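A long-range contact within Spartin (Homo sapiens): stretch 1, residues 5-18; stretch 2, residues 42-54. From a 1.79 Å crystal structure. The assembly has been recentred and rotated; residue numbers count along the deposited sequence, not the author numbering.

Stretch 1, residues 5-18: AEIKIIREAYKKAF
Stretch 2 42-54: QGIGHLLRGISIS

How do the two stretches lie against each other? Stretch 1 is helical throughout; stretch 2 is already helical at Q42 and helical through G50, then extended at I53 (phi/psi -76/122) and S54 (-58/129). Most helical residues lie near -63/-42; A5 (-73/-25), E6 (-69/-31) and I51 (-71/-29) are looser, and S52 has -72/-15. The two axes run nearly antiparallel, at 159° between their N-to-C directions, and approach to 8.0 Å. The register pairs A17 with G43 (CA to CA 4.6 Å), I10 with G50 (CA to CA 4.5 Å) and E6 with I53 (CA to CA 6.8 Å). The contact buries 554 Å² in total, and no hydrogen bond joins the modelled atoms of the two stretches directly.

What happens early in stretch 2, from G43 to L47? G43 brings its O to 4.1 Å from A17 CB. H46 (chi1 m, chi2 -66°) points its CA-to-CB bond toward stretch 1. K16 CB sits over one face of its ring, 3.8 Å from the centroid and 10° off the normal, a CH-pi contact; K16 has chi1 m and chi2 t, and its CD is 3.6 Å from H46 CE1. H46 CB also packs 3.9 Å from A17 CB. L47 (m, t) starts away from stretch 1, yet its end returns, bringing CD2 to 3.5 Å from A17 CB.

How does R49 reach stretch 1 if no direct hydrogen bond forms? Its chain (t, t, p, chi4 -99°) folds back so that R49 NH2 donates to H46 ND1 at 3.0 Å, nearly straight at 167°, which ties the two side chains of stretch 2 together. A water completes the link: its O accepts from R49 NE at 2.7 Å and donates to I9 O at 2.9 Å.

What does G50 allow? A13 points toward stretch 2, with its CB 3.3 Å from H46 O and 3.6 Å from G50 CA. An ideal CB on G50 would fall 2.9 Å from A13 CB, a clash, so the bare glycine is what permits this approach. I10 (m, t) begins sideways, but its end comes nearer, placing CG1 3.7 Å from G50 O.

What does the end of stretch 2 contribute? Within the stretch, S52 (chi1 p) donates from OG to R49 O at 2.6 Å. I53 (m, m) points toward stretch 1 and packs against I10, I9 and the CB of E6: its CB is 3.7 Å from I10 CG1, its CD1 3.8 Å from I9 CG2 (I9 is m, t), and its CG2 3.7 Å from E6 CB (chi1 m).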

# COMPACT_ATOMS: atom_id res chain seq x y z
N ALA A 5 19.03 6.82 -6.09
CA ALA A 5 18.34 5.67 -6.67
C ALA A 5 17.43 4.98 -5.66
O ALA A 5 16.47 4.31 -6.03
CB ALA A 5 19.35 4.69 -7.23
N GLU A 6 17.74 5.12 -4.38
CA GLU A 6 16.91 4.50 -3.36
C GLU A 6 15.57 5.21 -3.29
O GLU A 6 14.55 4.59 -3.00
CB GLU A 6 17.62 4.53 -2.00
CG GLU A 6 18.77 3.54 -1.87
N ILE A 7 15.55 6.51 -3.60
CA ILE A 7 14.30 7.26 -3.57
C ILE A 7 13.40 6.85 -4.73
O ILE A 7 12.19 6.73 -4.56
CB ILE A 7 14.54 8.78 -3.57
CG1 ILE A 7 15.27 9.21 -2.29
CG2 ILE A 7 13.23 9.54 -3.68
CD1 ILE A 7 15.58 10.69 -2.22
N LYS A 8 13.97 6.62 -5.92
CA LYS A 8 13.10 6.25 -7.03
C LYS A 8 12.48 4.87 -6.79
O LYS A 8 11.32 4.64 -7.13
CB LYS A 8 13.83 6.31 -8.37
CG LYS A 8 15.21 5.71 -8.39
CD LYS A 8 15.96 6.06 -9.67
N ILE A 9 13.23 3.97 -6.16
CA ILE A 9 12.67 2.67 -5.78
C ILE A 9 11.46 2.85 -4.86
O ILE A 9 10.41 2.22 -5.03
CB ILE A 9 13.72 1.78 -5.07
CG1 ILE A 9 14.73 1.24 -6.08
CG2 ILE A 9 13.04 0.62 -4.34
CD1 ILE A 9 15.94 0.61 -5.43
N ILE A 10 11.61 3.72 -3.87
CA ILE A 10 10.49 3.99 -2.97
C ILE A 10 9.32 4.59 -3.75
O ILE A 10 8.17 4.18 -3.60
CB ILE A 10 10.91 4.92 -1.81
CG1 ILE A 10 11.84 4.17 -0.86
CG2 ILE A 10 9.70 5.45 -1.04
CD1 ILE A 10 12.64 5.10 0.09
N ARG A 11 9.62 5.55 -4.61
CA ARG A 11 8.57 6.22 -5.36
C ARG A 11 7.84 5.25 -6.29
O ARG A 11 6.62 5.29 -6.40
CB ARG A 11 9.14 7.40 -6.15
CG ARG A 11 8.09 8.35 -6.70
CD ARG A 11 8.75 9.44 -7.54
NE ARG A 11 9.86 10.08 -6.83
N GLU A 12 8.60 4.37 -6.95
CA GLU A 12 7.99 3.40 -7.87
C GLU A 12 7.09 2.45 -7.10
O GLU A 12 6.01 2.11 -7.56
CB GLU A 12 9.05 2.60 -8.64
CG GLU A 12 10.02 3.40 -9.52
CD GLU A 12 9.39 4.62 -10.17
OE1 GLU A 12 8.44 4.46 -10.96
OE2 GLU A 12 9.86 5.74 -9.89
N ALA A 13 7.56 2.02 -5.93
CA ALA A 13 6.79 1.09 -5.11
C ALA A 13 5.50 1.72 -4.63
O ALA A 13 4.46 1.08 -4.59
CB ALA A 13 7.63 0.63 -3.91
N TYR A 14 5.58 3.00 -4.26
CA TYR A 14 4.44 3.78 -3.80
C TYR A 14 3.35 3.85 -4.87
O TYR A 14 2.17 3.57 -4.61
CB TYR A 14 4.95 5.17 -3.43
CG TYR A 14 3.96 6.17 -2.88
CD1 TYR A 14 3.60 6.17 -1.54
CD2 TYR A 14 3.48 7.20 -3.69
CE1 TYR A 14 2.73 7.13 -1.03
CE2 TYR A 14 2.62 8.15 -3.19
CZ TYR A 14 2.25 8.12 -1.87
OH TYR A 14 1.39 9.10 -1.40
N LYS A 15 3.76 4.17 -6.10
CA LYS A 15 2.82 4.30 -7.21
C LYS A 15 2.19 2.97 -7.59
O LYS A 15 0.97 2.87 -7.80
CB LYS A 15 3.53 4.91 -8.42
CG LYS A 15 4.00 6.33 -8.21
CD LYS A 15 4.73 6.86 -9.44
CE LYS A 15 5.10 8.32 -9.28
N LYS A 16 3.03 1.93 -7.70
CA LYS A 16 2.52 0.61 -8.06
C LYS A 16 1.66 0.03 -6.95
O LYS A 16 0.63 -0.59 -7.24
CB LYS A 16 3.67 -0.37 -8.37
CG LYS A 16 4.26 -0.24 -9.77
CD LYS A 16 5.45 -1.20 -9.95
CE LYS A 16 5.56 -1.74 -11.38
N ALA A 17 2.06 0.22 -5.69
CA ALA A 17 1.25 -0.30 -4.61
C ALA A 17 -0.12 0.34 -4.65
O ALA A 17 -1.13 -0.34 -4.47
CB ALA A 17 1.91 -0.07 -3.25
N PHE A 18 -0.17 1.65 -4.88
CA PHE A 18 -1.48 2.32 -4.92
C PHE A 18 -2.32 1.77 -6.05
O PHE A 18 -3.52 1.53 -5.89
CB PHE A 18 -1.33 3.82 -5.09
CG PHE A 18 -2.64 4.54 -5.07
CD1 PHE A 18 -3.20 4.95 -3.89
CD2 PHE A 18 -3.32 4.78 -6.26
CE1 PHE A 18 -4.42 5.61 -3.87
CE2 PHE A 18 -4.54 5.43 -6.25
CZ PHE A 18 -5.09 5.84 -5.06
N GLN A 42 -0.54 -8.57 -4.86
CA GLN A 42 0.43 -7.85 -5.67
C GLN A 42 0.79 -6.54 -4.98
O GLN A 42 1.95 -6.15 -4.94
CB GLN A 42 -0.08 -7.59 -7.09
CG GLN A 42 -0.28 -8.87 -7.87
CD GLN A 42 -0.69 -8.61 -9.29
OE1 GLN A 42 0.10 -8.08 -10.08
NE2 GLN A 42 -1.93 -8.96 -9.63
N GLY A 43 -0.22 -5.89 -4.40
CA GLY A 43 0.03 -4.64 -3.70
C GLY A 43 0.97 -4.84 -2.52
O GLY A 43 1.89 -4.04 -2.31
N ILE A 44 0.76 -5.91 -1.77
CA ILE A 44 1.63 -6.24 -0.63
C ILE A 44 3.09 -6.34 -1.06
O ILE A 44 3.97 -5.83 -0.37
CB ILE A 44 1.16 -7.55 0.06
CG1 ILE A 44 -0.12 -7.28 0.84
CG2 ILE A 44 2.24 -8.08 0.99
CD1 ILE A 44 -0.78 -8.51 1.43
N GLY A 45 3.35 -6.96 -2.21
CA GLY A 45 4.71 -7.11 -2.70
C GLY A 45 5.37 -5.75 -2.90
O GLY A 45 6.51 -5.53 -2.48
N HIS A 46 4.65 -4.85 -3.55
CA HIS A 46 5.18 -3.51 -3.79
C HIS A 46 5.33 -2.73 -2.49
O HIS A 46 6.32 -2.01 -2.32
CB HIS A 46 4.29 -2.75 -4.77
CG HIS A 46 4.19 -3.42 -6.10
ND1 HIS A 46 5.26 -3.54 -6.95
CD2 HIS A 46 3.15 -4.03 -6.72
CE1 HIS A 46 4.89 -4.20 -8.04
NE2 HIS A 46 3.61 -4.51 -7.92
N LEU A 47 4.37 -2.86 -1.58
CA LEU A 47 4.45 -2.12 -0.32
C LEU A 47 5.68 -2.56 0.46
O LEU A 47 6.45 -1.74 0.97
CB LEU A 47 3.19 -2.33 0.55
CG LEU A 47 1.91 -1.73 -0.02
CD1 LEU A 47 0.71 -2.35 0.64
CD2 LEU A 47 1.91 -0.22 0.20
N LEU A 48 5.87 -3.87 0.54
CA LEU A 48 7.00 -4.42 1.29
C LEU A 48 8.32 -3.90 0.76
O LEU A 48 9.21 -3.55 1.53
CB LEU A 48 6.99 -5.95 1.24
CG LEU A 48 5.96 -6.68 2.09
CD1 LEU A 48 5.96 -8.15 1.71
CD2 LEU A 48 6.23 -6.50 3.59
N ARG A 49 8.45 -3.83 -0.56
CA ARG A 49 9.71 -3.39 -1.15
C ARG A 49 9.99 -1.93 -0.82
O ARG A 49 11.12 -1.58 -0.46
CB ARG A 49 9.69 -3.58 -2.66
CG ARG A 49 11.01 -3.17 -3.31
CD ARG A 49 11.02 -3.53 -4.78
NE ARG A 49 10.05 -2.74 -5.53
CZ ARG A 49 8.84 -3.19 -5.89
NH1 ARG A 49 8.46 -4.41 -5.56
NH2 ARG A 49 8.02 -2.40 -6.58
N GLY A 50 8.99 -1.08 -0.97
CA GLY A 50 9.14 0.34 -0.71
C GLY A 50 9.50 0.60 0.74
O GLY A 50 10.32 1.45 1.05
N ILE A 51 8.88 -0.16 1.64
CA ILE A 51 9.09 0.01 3.08
C ILE A 51 10.48 -0.46 3.48
O ILE A 51 11.09 0.06 4.43
CB ILE A 51 8.00 -0.75 3.88
CG1 ILE A 51 6.65 -0.05 3.70
CG2 ILE A 51 8.35 -0.84 5.35
CD1 ILE A 51 5.44 -0.94 4.04
N SER A 52 11.02 -1.41 2.73
CA SER A 52 12.30 -2.04 3.09
C SER A 52 13.52 -1.14 2.90
O SER A 52 14.60 -1.44 3.40
CB SER A 52 12.50 -3.31 2.28
OG SER A 52 12.84 -2.98 0.95
N ILE A 53 13.37 -0.04 2.15
CA ILE A 53 14.51 0.81 1.82
C ILE A 53 14.92 1.67 3.02
O ILE A 53 14.12 2.43 3.54
CB ILE A 53 14.19 1.72 0.62
CG1 ILE A 53 13.71 0.88 -0.58
CG2 ILE A 53 15.39 2.59 0.28
CD1 ILE A 53 14.71 -0.18 -1.00
N SER A 54 16.18 1.54 3.45
CA SER A 54 16.71 2.34 4.55
C SER A 54 16.58 3.82 4.21
O SER A 54 16.97 4.23 3.12
CB SER A 54 18.17 1.96 4.83
OG SER A 54 18.74 2.77 5.85
O HOH W 1 10.07 -0.19 -6.54